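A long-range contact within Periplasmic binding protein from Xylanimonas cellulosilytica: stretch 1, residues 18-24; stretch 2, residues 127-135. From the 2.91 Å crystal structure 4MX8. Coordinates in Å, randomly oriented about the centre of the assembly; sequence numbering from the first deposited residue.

Stretch 1, residues 18-24: SYTWDRN
Stretch 2, residues 127-135: PTIDLSLRG

Residues 18-24 form one continuous strand, with phi between -146° and -76° and psi between 97° and 164°. In stretch 2 only 128-130 is strand; the chain then leaves the extended path at Leu131 (phi/psi -104/36). The two strand axes run in the same general sense, 42° apart, and approach to 8.3 Å, too far for backbone pairing, so no backbone-to-backbone hydrogen bond joins them, and the contact is made by side chains, a few main-chain atoms and waters, burying 365 Å². CA atoms of Tyr19 and Ile129 lie 7.4 Å apart, those of Arg23 and Asp130 7.6 Å.

Along stretch 1, Ser18 and Thr20 stay out of reach, whereas Tyr19 and Trp21 point toward stretch 2, as strand alternation predicts. Tyr19 (chi1 t, chi2 72°) packs its CD2 3.9 Å from Ile129 CG2 and its CZ 3.7 Å from Leu131 CD2. Leu131 starts away from stretch 1, but its m,t rotamer brings its end back. Tyr19 OH is 2.6 Å from Arg134 NH2, yet the angle is too poor for a hydrogen bond.

Trp21 (chi1 p, chi2 106°) donates from NE1 to Asp130 OD2 at 3.3 Å and 147°, the direct hydrogen bond between the stretches. Asp130 O lies over one face of the indole. Asp130 O also accepts from Arg134 NH1 at 3.2 Å. Trp21 CD1 lies over one face of the guanidinium, 3.4 Å from Arg134 NH1. Arg134 is poorly ordered, so its off-well chi1 (-118°) and chi2 (104°) deserve caution.

Asp130 (chi1 t) is held from its own side too: OD1 accepts from Ser132 N (3.0 Å) and Ser132 OG (2.7 Å), leaving OD2 to face stretch 1. Beyond Trp21, the polar links run through water. Water 1 weakly links Asp22 O and Arg134 NH1, each at 3.3 Å. Arg23 (t,t,p) places CG 3.9 Å from Asp130 OD2 and reaches water 2 through NH1 (3.2 Å); water 2 lies 3.1 Å from Asp130 OD2. Asn24 N donates to water 3 (3.1 Å), which donates to Asp130 OD2 at 2.5 Å.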

# COMPACT_ATOMS: atom_id res chain seq x y z
N SER A 18 18.85 -14.10 -8.60
CA SER A 18 17.72 -14.89 -9.03
C SER A 18 16.49 -14.57 -8.20
O SER A 18 16.55 -14.59 -6.96
CB SER A 18 18.05 -16.36 -8.87
OG SER A 18 17.64 -17.07 -10.01
N TYR A 19 15.38 -14.24 -8.86
CA TYR A 19 14.14 -13.94 -8.13
C TYR A 19 13.02 -14.90 -8.52
O TYR A 19 12.63 -14.98 -9.70
CB TYR A 19 13.69 -12.49 -8.34
CG TYR A 19 12.54 -12.13 -7.42
CD1 TYR A 19 12.74 -11.95 -6.06
CD2 TYR A 19 11.25 -11.97 -7.91
CE1 TYR A 19 11.70 -11.63 -5.21
CE2 TYR A 19 10.21 -11.64 -7.06
CZ TYR A 19 10.43 -11.47 -5.71
OH TYR A 19 9.40 -11.14 -4.84
N THR A 20 12.52 -15.65 -7.53
CA THR A 20 11.51 -16.67 -7.77
C THR A 20 10.31 -16.48 -6.87
O THR A 20 10.44 -16.41 -5.65
CB THR A 20 12.05 -18.08 -7.57
OG1 THR A 20 13.07 -18.34 -8.54
CG2 THR A 20 10.94 -19.09 -7.75
N TRP A 21 9.14 -16.39 -7.49
CA TRP A 21 7.92 -16.14 -6.75
C TRP A 21 6.72 -16.86 -7.37
O TRP A 21 6.80 -17.33 -8.51
CB TRP A 21 7.68 -14.63 -6.65
CG TRP A 21 7.09 -13.97 -7.86
CD1 TRP A 21 5.81 -13.52 -8.01
CD2 TRP A 21 7.77 -13.65 -9.09
NE1 TRP A 21 5.64 -12.94 -9.24
CE2 TRP A 21 6.83 -13.01 -9.93
CE3 TRP A 21 9.07 -13.85 -9.56
CZ2 TRP A 21 7.15 -12.58 -11.21
CZ3 TRP A 21 9.39 -13.41 -10.83
CH2 TRP A 21 8.43 -12.78 -11.64
N ASP A 22 5.64 -16.96 -6.61
CA ASP A 22 4.41 -17.54 -7.14
C ASP A 22 3.56 -16.45 -7.80
O ASP A 22 2.82 -15.72 -7.14
CB ASP A 22 3.65 -18.30 -6.05
CG ASP A 22 4.38 -19.56 -5.61
OD1 ASP A 22 4.60 -20.47 -6.44
OD2 ASP A 22 4.72 -19.65 -4.41
N ARG A 23 3.70 -16.35 -9.12
CA ARG A 23 3.07 -15.28 -9.89
C ARG A 23 1.59 -15.50 -10.12
O ARG A 23 1.15 -16.60 -10.50
CB ARG A 23 3.76 -15.16 -11.25
CG ARG A 23 3.39 -13.89 -11.99
CD ARG A 23 4.23 -13.72 -13.23
NE ARG A 23 3.82 -14.63 -14.30
CZ ARG A 23 2.81 -14.40 -15.13
NH1 ARG A 23 2.07 -13.30 -15.00
NH2 ARG A 23 2.53 -15.30 -16.08
N ASN A 24 0.79 -14.47 -9.87
CA ASN A 24 -0.59 -14.54 -10.25
C ASN A 24 -0.66 -14.35 -11.77
O ASN A 24 -0.36 -13.26 -12.28
CB ASN A 24 -1.43 -13.49 -9.54
CG ASN A 24 -2.88 -13.54 -9.97
OD1 ASN A 24 -3.31 -14.51 -10.59
ND2 ASN A 24 -3.65 -12.51 -9.64
N PRO A 127 14.39 -7.93 -18.13
CA PRO A 127 13.99 -8.69 -16.93
C PRO A 127 13.12 -7.87 -16.00
O PRO A 127 13.50 -6.79 -15.54
CB PRO A 127 15.32 -9.00 -16.25
CG PRO A 127 16.34 -8.17 -16.97
CD PRO A 127 15.84 -8.00 -18.35
N THR A 128 11.93 -8.41 -15.75
CA THR A 128 10.92 -7.75 -14.95
C THR A 128 10.58 -8.61 -13.74
O THR A 128 10.41 -9.83 -13.86
CB THR A 128 9.65 -7.58 -15.77
OG1 THR A 128 9.91 -6.76 -16.91
CG2 THR A 128 8.53 -7.00 -14.94
N ILE A 129 10.46 -7.99 -12.58
CA ILE A 129 10.01 -8.72 -11.41
C ILE A 129 8.71 -8.11 -10.92
O ILE A 129 8.43 -6.94 -11.15
CB ILE A 129 11.05 -8.73 -10.27
CG1 ILE A 129 11.41 -7.31 -9.85
CG2 ILE A 129 12.30 -9.47 -10.70
CD1 ILE A 129 12.57 -7.28 -8.87
N ASP A 130 7.94 -8.95 -10.24
CA ASP A 130 6.62 -8.60 -9.74
C ASP A 130 6.70 -8.66 -8.22
O ASP A 130 6.85 -9.73 -7.63
CB ASP A 130 5.63 -9.61 -10.32
CG ASP A 130 4.27 -9.58 -9.65
OD1 ASP A 130 3.96 -8.62 -8.91
OD2 ASP A 130 3.51 -10.55 -9.90
N LEU A 131 6.65 -7.50 -7.58
CA LEU A 131 6.76 -7.46 -6.14
C LEU A 131 5.40 -7.21 -5.50
O LEU A 131 5.31 -6.51 -4.50
CB LEU A 131 7.77 -6.39 -5.70
CG LEU A 131 9.19 -6.48 -6.26
CD1 LEU A 131 10.02 -5.35 -5.70
CD2 LEU A 131 9.85 -7.80 -5.94
N SER A 132 4.35 -7.78 -6.09
CA SER A 132 3.00 -7.75 -5.52
C SER A 132 3.01 -8.19 -4.06
O SER A 132 3.91 -8.92 -3.62
CB SER A 132 2.08 -8.70 -6.31
OG SER A 132 1.70 -8.19 -7.58
N LEU A 133 2.01 -7.76 -3.30
CA LEU A 133 1.93 -8.18 -1.91
C LEU A 133 1.66 -9.67 -1.81
O LEU A 133 0.78 -10.20 -2.48
CB LEU A 133 0.83 -7.40 -1.19
CG LEU A 133 0.81 -7.62 0.32
CD1 LEU A 133 0.30 -6.36 0.94
CD2 LEU A 133 -0.05 -8.83 0.75
N ARG A 134 2.42 -10.36 -0.97
CA ARG A 134 2.26 -11.80 -0.78
C ARG A 134 2.07 -12.18 0.68
O ARG A 134 3.00 -12.12 1.49
CB ARG A 134 3.47 -12.54 -1.33
CG ARG A 134 3.13 -13.49 -2.47
CD ARG A 134 3.56 -12.90 -3.79
NE ARG A 134 4.97 -12.53 -3.81
CZ ARG A 134 5.53 -11.76 -4.74
NH1 ARG A 134 4.77 -11.29 -5.73
NH2 ARG A 134 6.82 -11.46 -4.69
N GLY A 135 0.86 -12.61 1.02
CA GLY A 135 0.59 -13.01 2.38
C GLY A 135 0.46 -11.81 3.29
O GLY A 135 -0.53 -11.08 3.22
O HOH W 1 1.80 -12.68 -6.24
O HOH W 2 2.29 -11.09 -12.71
O HOH W 3 1.60 -11.74 -8.71